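The same site in two structures of sesquisabinene B synthase 2 from Santalum album, which probably converts farnesyl diphosphate into sesquisabinene B, as a magnesium- or manganese-dependent terpene synthase of the plant Tpsb subfamily: PDB 6A2D (chain A, 1.96 Å), residues K382-Q387 and F419-V424, and PDB 6A2A (chain B, 1.77 Å), residues K382-Q387 and F419-V424. Both blocks share one frame: the second was fitted to the first on N, CA, C and O of the twelve residues, RMSD 0.07 Å. Numbering follows each deposited sequence.

Structure 1 (6A2D); sequences KVWSDQ and FPNLLV. With 6R2 ([bis(chloranyl)-[oxidanyl-[(2~{E},6~{E})-3,7,11-trimethyldodeca-2,6,10-trienoxy]phosphoryl]methyl]phosphonic acid), chain C.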
loop_
_atom_site.group_PDB
_atom_site.type_symbol
_atom_site.label_atom_id
_atom_site.label_comp_id
_atom_site.label_asym_id
_atom_site.label_seq_id
_atom_site.Cartn_x
_atom_site.Cartn_y
_atom_site.Cartn_z
ATOM N N LYS A 382 20.958 8.237 -1.884
ATOM C CA LYS A 382 22.121 9.022 -1.411
ATOM C C LYS A 382 22.005 9.297 0.093
ATOM O O LYS A 382 23.003 9.104 0.796
ATOM C CB LYS A 382 22.221 10.314 -2.229
ATOM C CG LYS A 382 23.293 11.259 -1.774
ATOM C CD LYS A 382 24.653 10.675 -1.805
ATOM C CE LYS A 382 25.668 11.746 -1.463
ATOM N NZ LYS A 382 27.041 11.266 -1.694
ATOM N N VAL A 383 20.840 9.700 0.593
ATOM C CA VAL A 383 20.736 10.001 2.051
ATOM C C VAL A 383 20.828 8.714 2.854
ATOM O O VAL A 383 21.442 8.744 3.921
ATOM C CB VAL A 383 19.500 10.827 2.421
ATOM C CG1 VAL A 383 19.614 12.191 1.793
ATOM C CG2 VAL A 383 18.198 10.151 2.076
ATOM N N TRP A 384 20.329 7.603 2.347
ATOM C CA TRP A 384 20.570 6.289 3.010
ATOM C C TRP A 384 22.051 5.913 3.005
ATOM O O TRP A 384 22.569 5.507 4.067
ATOM C CB TRP A 384 19.675 5.218 2.401
ATOM C CG TRP A 384 18.328 5.211 3.047
ATOM C CD1 TRP A 384 17.164 5.743 2.553
ATOM C CD2 TRP A 384 18.021 4.710 4.354
ATOM N NE1 TRP A 384 16.147 5.543 3.448
ATOM C CE2 TRP A 384 16.637 4.896 4.549
ATOM C CE3 TRP A 384 18.766 4.070 5.353
ATOM C CZ2 TRP A 384 15.993 4.482 5.715
ATOM C CZ3 TRP A 384 18.126 3.667 6.501
ATOM C CH2 TRP A 384 16.759 3.871 6.677
ATOM N N SER A 385 22.754 6.131 1.898
ATOM C CA SER A 385 24.202 5.856 1.836
ATOM C C SER A 385 24.958 6.760 2.839
ATOM O O SER A 385 25.723 6.230 3.629
ATOM C CB SER A 385 24.734 6.038 0.442
ATOM O OG SER A 385 26.123 5.956 0.498
ATOM N N ASP A 386 24.638 8.048 2.900
ATOM C CA ASP A 386 25.229 8.975 3.898
ATOM C C ASP A 386 24.964 8.451 5.312
ATOM O O ASP A 386 25.895 8.373 6.128
ATOM C CB ASP A 386 24.670 10.380 3.741
ATOM C CG ASP A 386 25.149 11.091 2.500
ATOM O OD1 ASP A 386 26.045 10.532 1.832
ATOM O OD2 ASP A 386 24.609 12.174 2.211
ATOM N N GLN A 387 23.738 8.072 5.602
ATOM C CA GLN A 387 23.357 7.624 6.953
ATOM C C GLN A 387 24.151 6.372 7.369
ATOM O O GLN A 387 24.652 6.341 8.496
ATOM C CB GLN A 387 21.880 7.304 7.028
ATOM C CG GLN A 387 21.413 7.173 8.456
ATOM C CD GLN A 387 19.923 6.981 8.471
ATOM O OE1 GLN A 387 19.211 7.641 7.719
ATOM N NE2 GLN A 387 19.458 5.987 9.233
ATOM N N PHE A 419 18.053 12.718 10.773
ATOM C CA PHE A 419 17.249 13.911 10.390
ATOM C C PHE A 419 17.708 14.514 9.066
ATOM O O PHE A 419 16.874 15.040 8.346
ATOM C CB PHE A 419 17.132 14.930 11.528
ATOM C CG PHE A 419 16.115 14.485 12.540
ATOM C CD1 PHE A 419 14.755 14.577 12.265
ATOM C CD2 PHE A 419 16.501 13.781 13.647
ATOM C CE1 PHE A 419 13.813 14.007 13.113
ATOM C CE2 PHE A 419 15.558 13.254 14.516
ATOM C CZ PHE A 419 14.217 13.371 14.251
ATOM N N PRO A 420 18.982 14.433 8.620
ATOM C CA PRO A 420 19.285 14.804 7.240
ATOM C C PRO A 420 18.494 13.955 6.237
ATOM O O PRO A 420 17.884 14.525 5.346
ATOM C CB PRO A 420 20.793 14.646 7.123
ATOM C CG PRO A 420 21.224 14.864 8.579
ATOM C CD PRO A 420 20.184 14.096 9.376
ATOM N N ASN A 421 18.379 12.675 6.501
ATOM C CA ASN A 421 17.576 11.740 5.675
ATOM C C ASN A 421 16.128 12.235 5.678
ATOM O O ASN A 421 15.564 12.537 4.599
ATOM C CB ASN A 421 17.760 10.319 6.211
ATOM C CG ASN A 421 17.110 9.264 5.362
ATOM O OD1 ASN A 421 16.179 9.549 4.584
ATOM N ND2 ASN A 421 17.570 8.029 5.536
ATOM N N LEU A 422 15.540 12.348 6.867
ATOM C CA LEU A 422 14.120 12.719 6.996
ATOM C C LEU A 422 13.875 14.078 6.368
ATOM O O LEU A 422 12.832 14.212 5.705
ATOM C CB LEU A 422 13.725 12.684 8.474
ATOM C CG LEU A 422 13.671 11.275 9.042
ATOM C CD1 LEU A 422 13.668 11.233 10.561
ATOM C CD2 LEU A 422 12.482 10.540 8.478
ATOM N N LEU A 423 14.739 15.062 6.605
ATOM C CA LEU A 423 14.472 16.456 6.156
ATOM C C LEU A 423 14.718 16.579 4.647
ATOM O O LEU A 423 13.880 17.186 3.969
ATOM C CB LEU A 423 15.349 17.429 6.935
ATOM C CG LEU A 423 14.904 17.725 8.363
ATOM C CD1 LEU A 423 15.921 18.598 9.043
ATOM C CD2 LEU A 423 13.571 18.431 8.388
ATOM N N VAL A 424 15.848 16.069 4.125
ATOM C CA VAL A 424 16.075 16.082 2.648
ATOM C C VAL A 424 14.889 15.399 1.952
ATOM O O VAL A 424 14.383 15.912 0.948
ATOM C CB VAL A 424 17.400 15.427 2.302
ATOM C CG1 VAL A 424 17.551 15.218 0.820
ATOM C CG2 VAL A 424 18.544 16.230 2.866
HETATM O OAG 6R2 C . 22.762 6.917 18.029
HETATM P PAY 6R2 C . 21.849 5.763 18.564
HETATM O OAH 6R2 C . 22.246 5.450 20.134
HETATM O OAE 6R2 C . 21.794 4.477 17.733
HETATM C CAX 6R2 C . 20.151 6.377 18.618
HETATM CL CLJ 6R2 C . 19.718 6.631 16.936
HETATM CL CLK 6R2 C . 20.045 7.914 19.479
HETATM P PAZ 6R2 C . 18.975 5.154 19.376
HETATM O OAI 6R2 C . 19.006 5.487 20.949
HETATM O OAF 6R2 C . 19.367 3.746 18.974
HETATM O OAT 6R2 C . 17.506 5.494 18.751
HETATM C CAQ 6R2 C . 16.529 6.290 19.379
HETATM C CAN 6R2 C . 16.557 7.605 18.642
HETATM C CAW 6R2 C . 15.405 8.069 17.758
HETATM C CAD 6R2 C . 14.079 7.295 17.751
HETATM C CAS 6R2 C . 15.481 9.468 17.117
HETATM C CAP 6R2 C . 15.334 9.325 15.627
HETATM C CAM 6R2 C . 13.822 9.200 15.432
HETATM C CAV 6R2 C . 13.228 8.605 14.192
HETATM C CAC 6R2 C . 14.125 8.009 13.106
HETATM C CAR 6R2 C . 11.752 8.457 14.142
HETATM C CAO 6R2 C . 11.195 9.114 12.944
HETATM C CAL 6R2 C . 11.112 10.584 13.133
HETATM C CAU 6R2 C . 10.251 11.435 12.199
HETATM C CAB 6R2 C . 9.323 10.894 11.138
HETATM C CAA 6R2 C . 10.269 12.923 12.382
#

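Structure 2 (6A2A); sequences KVWSDQ and FPNLLV.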
loop_
_atom_site.group_PDB
_atom_site.type_symbol
_atom_site.label_atom_id
_atom_site.label_comp_id
_atom_site.label_asym_id
_atom_site.label_seq_id
_atom_site.Cartn_x
_atom_site.Cartn_y
_atom_site.Cartn_z
ATOM N N LYS B 382 21.016 8.342 -1.894
ATOM C CA LYS B 382 22.120 9.111 -1.397
ATOM C C LYS B 382 22.011 9.347 0.114
ATOM O O LYS B 382 22.991 9.154 0.830
ATOM C CB LYS B 382 22.192 10.463 -2.122
ATOM C CG LYS B 382 23.281 11.380 -1.563
ATOM C CD LYS B 382 24.662 10.821 -1.725
ATOM C CE LYS B 382 25.704 11.903 -1.511
ATOM N NZ LYS B 382 27.040 11.314 -1.271
ATOM N N VAL B 383 20.826 9.766 0.609
ATOM C CA VAL B 383 20.736 10.026 2.051
ATOM C C VAL B 383 20.837 8.724 2.839
ATOM O O VAL B 383 21.428 8.712 3.929
ATOM C CB VAL B 383 19.506 10.857 2.454
ATOM C CG1 VAL B 383 19.611 12.229 1.805
ATOM C CG2 VAL B 383 18.177 10.173 2.077
ATOM N N TRP B 384 20.369 7.598 2.331
ATOM C CA TRP B 384 20.597 6.335 3.036
ATOM C C TRP B 384 22.086 5.931 3.035
ATOM O O TRP B 384 22.596 5.541 4.070
ATOM C CB TRP B 384 19.717 5.239 2.449
ATOM C CG TRP B 384 18.362 5.204 3.116
ATOM C CD1 TRP B 384 17.187 5.719 2.653
ATOM C CD2 TRP B 384 18.066 4.703 4.433
ATOM N NE1 TRP B 384 16.168 5.478 3.558
ATOM C CE2 TRP B 384 16.675 4.837 4.650
ATOM C CE3 TRP B 384 18.824 4.089 5.429
ATOM C CZ2 TRP B 384 16.059 4.445 5.840
ATOM C CZ3 TRP B 384 18.213 3.685 6.585
ATOM C CH2 TRP B 384 16.829 3.792 6.760
ATOM N N SER B 385 22.764 6.086 1.910
ATOM C CA SER B 385 24.185 5.833 1.849
ATOM C C SER B 385 24.919 6.724 2.865
ATOM O O SER B 385 25.680 6.224 3.659
ATOM C CB SER B 385 24.704 6.051 0.451
ATOM O OG SER B 385 26.113 6.103 0.452
ATOM N N ASP B 386 24.592 8.012 2.921
ATOM C CA ASP B 386 25.234 8.927 3.894
ATOM C C ASP B 386 24.971 8.428 5.330
ATOM O O ASP B 386 25.868 8.415 6.196
ATOM C CB ASP B 386 24.728 10.347 3.712
ATOM C CG ASP B 386 25.200 11.051 2.474
ATOM O OD1 ASP B 386 26.178 10.598 1.800
ATOM O OD2 ASP B 386 24.642 12.165 2.187
ATOM N N GLN B 387 23.728 8.044 5.619
ATOM C CA GLN B 387 23.359 7.604 6.978
ATOM C C GLN B 387 24.090 6.322 7.372
ATOM O O GLN B 387 24.665 6.206 8.489
ATOM C CB GLN B 387 21.854 7.396 7.075
ATOM C CG GLN B 387 21.451 7.116 8.500
ATOM C CD GLN B 387 19.995 7.331 8.760
ATOM O OE1 GLN B 387 19.260 7.762 7.893
ATOM N NE2 GLN B 387 19.619 7.118 10.012
ATOM N N PHE B 419 18.078 12.785 10.693
ATOM C CA PHE B 419 17.300 13.948 10.300
ATOM C C PHE B 419 17.758 14.551 8.984
ATOM O O PHE B 419 16.931 15.018 8.258
ATOM C CB PHE B 419 17.125 14.956 11.437
ATOM C CG PHE B 419 16.074 14.445 12.383
ATOM C CD1 PHE B 419 14.725 14.529 12.066
ATOM C CD2 PHE B 419 16.435 13.740 13.500
ATOM C CE1 PHE B 419 13.753 13.987 12.892
ATOM C CE2 PHE B 419 15.470 13.218 14.341
ATOM C CZ PHE B 419 14.123 13.316 14.030
ATOM N N PRO B 420 19.046 14.484 8.625
ATOM C CA PRO B 420 19.332 14.785 7.194
ATOM C C PRO B 420 18.516 13.952 6.204
ATOM O O PRO B 420 17.921 14.525 5.285
ATOM C CB PRO B 420 20.830 14.569 7.057
ATOM C CG PRO B 420 21.286 14.905 8.441
ATOM C CD PRO B 420 20.272 14.287 9.365
ATOM N N ASN B 421 18.415 12.666 6.469
ATOM C CA ASN B 421 17.591 11.748 5.664
ATOM C C ASN B 421 16.119 12.186 5.666
ATOM O O ASN B 421 15.525 12.491 4.611
ATOM C CB ASN B 421 17.751 10.331 6.206
ATOM C CG ASN B 421 17.051 9.271 5.385
ATOM O OD1 ASN B 421 16.144 9.574 4.597
ATOM N ND2 ASN B 421 17.502 8.031 5.584
ATOM N N LEU B 422 15.545 12.344 6.869
ATOM C CA LEU B 422 14.131 12.680 6.970
ATOM C C LEU B 422 13.862 14.066 6.388
ATOM O O LEU B 422 12.855 14.237 5.714
ATOM C CB LEU B 422 13.702 12.601 8.438
ATOM C CG LEU B 422 13.580 11.176 8.967
ATOM C CD1 LEU B 422 13.515 11.154 10.475
ATOM C CD2 LEU B 422 12.386 10.488 8.361
ATOM N N LEU B 423 14.729 15.039 6.653
ATOM C CA LEU B 423 14.478 16.423 6.176
ATOM C C LEU B 423 14.675 16.580 4.664
ATOM O O LEU B 423 13.851 17.196 3.975
ATOM C CB LEU B 423 15.330 17.433 6.955
ATOM C CG LEU B 423 14.838 17.733 8.375
ATOM C CD1 LEU B 423 15.885 18.563 9.064
ATOM C CD2 LEU B 423 13.509 18.432 8.417
ATOM N N VAL B 424 15.773 16.056 4.125
ATOM C CA VAL B 424 15.979 16.107 2.696
ATOM C C VAL B 424 14.850 15.382 1.983
ATOM O O VAL B 424 14.331 15.891 0.962
ATOM C CB VAL B 424 17.342 15.537 2.312
ATOM C CG1 VAL B 424 17.466 15.335 0.817
ATOM C CG2 VAL B 424 18.467 16.378 2.893
#

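Structure 1 (6A2D)
Asn421 CG, anti to the backbone N (chi1 -174°), carries the amide across to helix 377-400, and ND2 donates to Gln387 OE1 (2.8 Å, N-H...O 160°), the amide planes 60° apart. The same ND2 lies over the centre of one Trp384 ring face, 3.4 Å from CE2, amide and ring nearly perpendicular. Val383 CG2 packs on Asn421 OD1 at 3.3 Å and Val383 CG1 on Val424 CG1 at 3.8 Å. Gln387 NE2 is hydrogen-bonded to Tyr391 OH. These antiparallel helices pack in the all-helical terpene synthase domain beside the metal site: the Gln387 side chain lies about 8 Å from bound magnesium and about 6 Å from that of its ligand Asp316. Leu422 packs on Val308, Phe419 on Cys456, and the 6R2 tail touches Leu422 CD1 through CAL (3.7 Å) and Phe419 CE1 through CAA (3.8 Å).

Structure 2 (6A2A)
Asn421 directs its amide across to helix 377-400, its CG anti to the backbone N (chi1 -175°), and gives an N-H from ND2 to Gln387 OE1 at 2.9 Å and an N-H...O angle of 162°. The Gln387 and Asn421 amide planes stand about square (86°) while this bond is held. That nitrogen also sits over the centre of one Trp384 ring face, 3.4 Å from CE2, amide and ring nearly perpendicular. Val383 CG2 packs on Asn421 OD1 at 3.3 Å, while Val383 CG1 meets Val424 CG1 at 3.9 Å. Gln387 NE2 makes a weak hydrogen bond to Tyr391 OH. The Gln387 side chain lies about 6 Å from that of Asp316, a residue of the magnesium site of this terpene synthase. Farther out, Leu422 packs on Val308 and Phe419 on Cys456.

Structure 1 against structure 2
The sharpest difference is the bound 6R2, a farnesyl chain on a dichloromethylene-bridged diphosphonate, which is modelled in structure 1 alone; no ligand or ion is modelled at that place in structure 2. It adds two apolar contacts at the far side of the second segment: CAL lies 3.7 Å from Leu422(A) CD1, and CAA 3.8 Å from Phe419(A) CE1. Neither residue answers by moving, since Phe419(A) and Leu422(A) keep the places of Phe419(B) and Leu422(B) within the error. The same placement with and without the tail is consistent with a preformed surface for it. Behind it, the comparable CA atoms coincide within the error, and Val383(A), Trp384(A), Asn421(A) and Val424(A) keep their places along with their counterparts in chain B. Among the side chains of the contact, the change is at Gln387(A), which 6R2 does not touch, so a link to the ligand is uncertain: its flat end is twisted by about 38° from that of Gln387(B) about the last bond, the earlier torsions being alike. The bond to the asparagine is kept, Asn421(A) ND2 to Gln387(A) OE1 at 2.8 Å and Asn421(B) ND2 to Gln387(B) OE1 at 2.9 Å, while NE2 of Gln387(B) has left the place held by NE2 of Gln387(A).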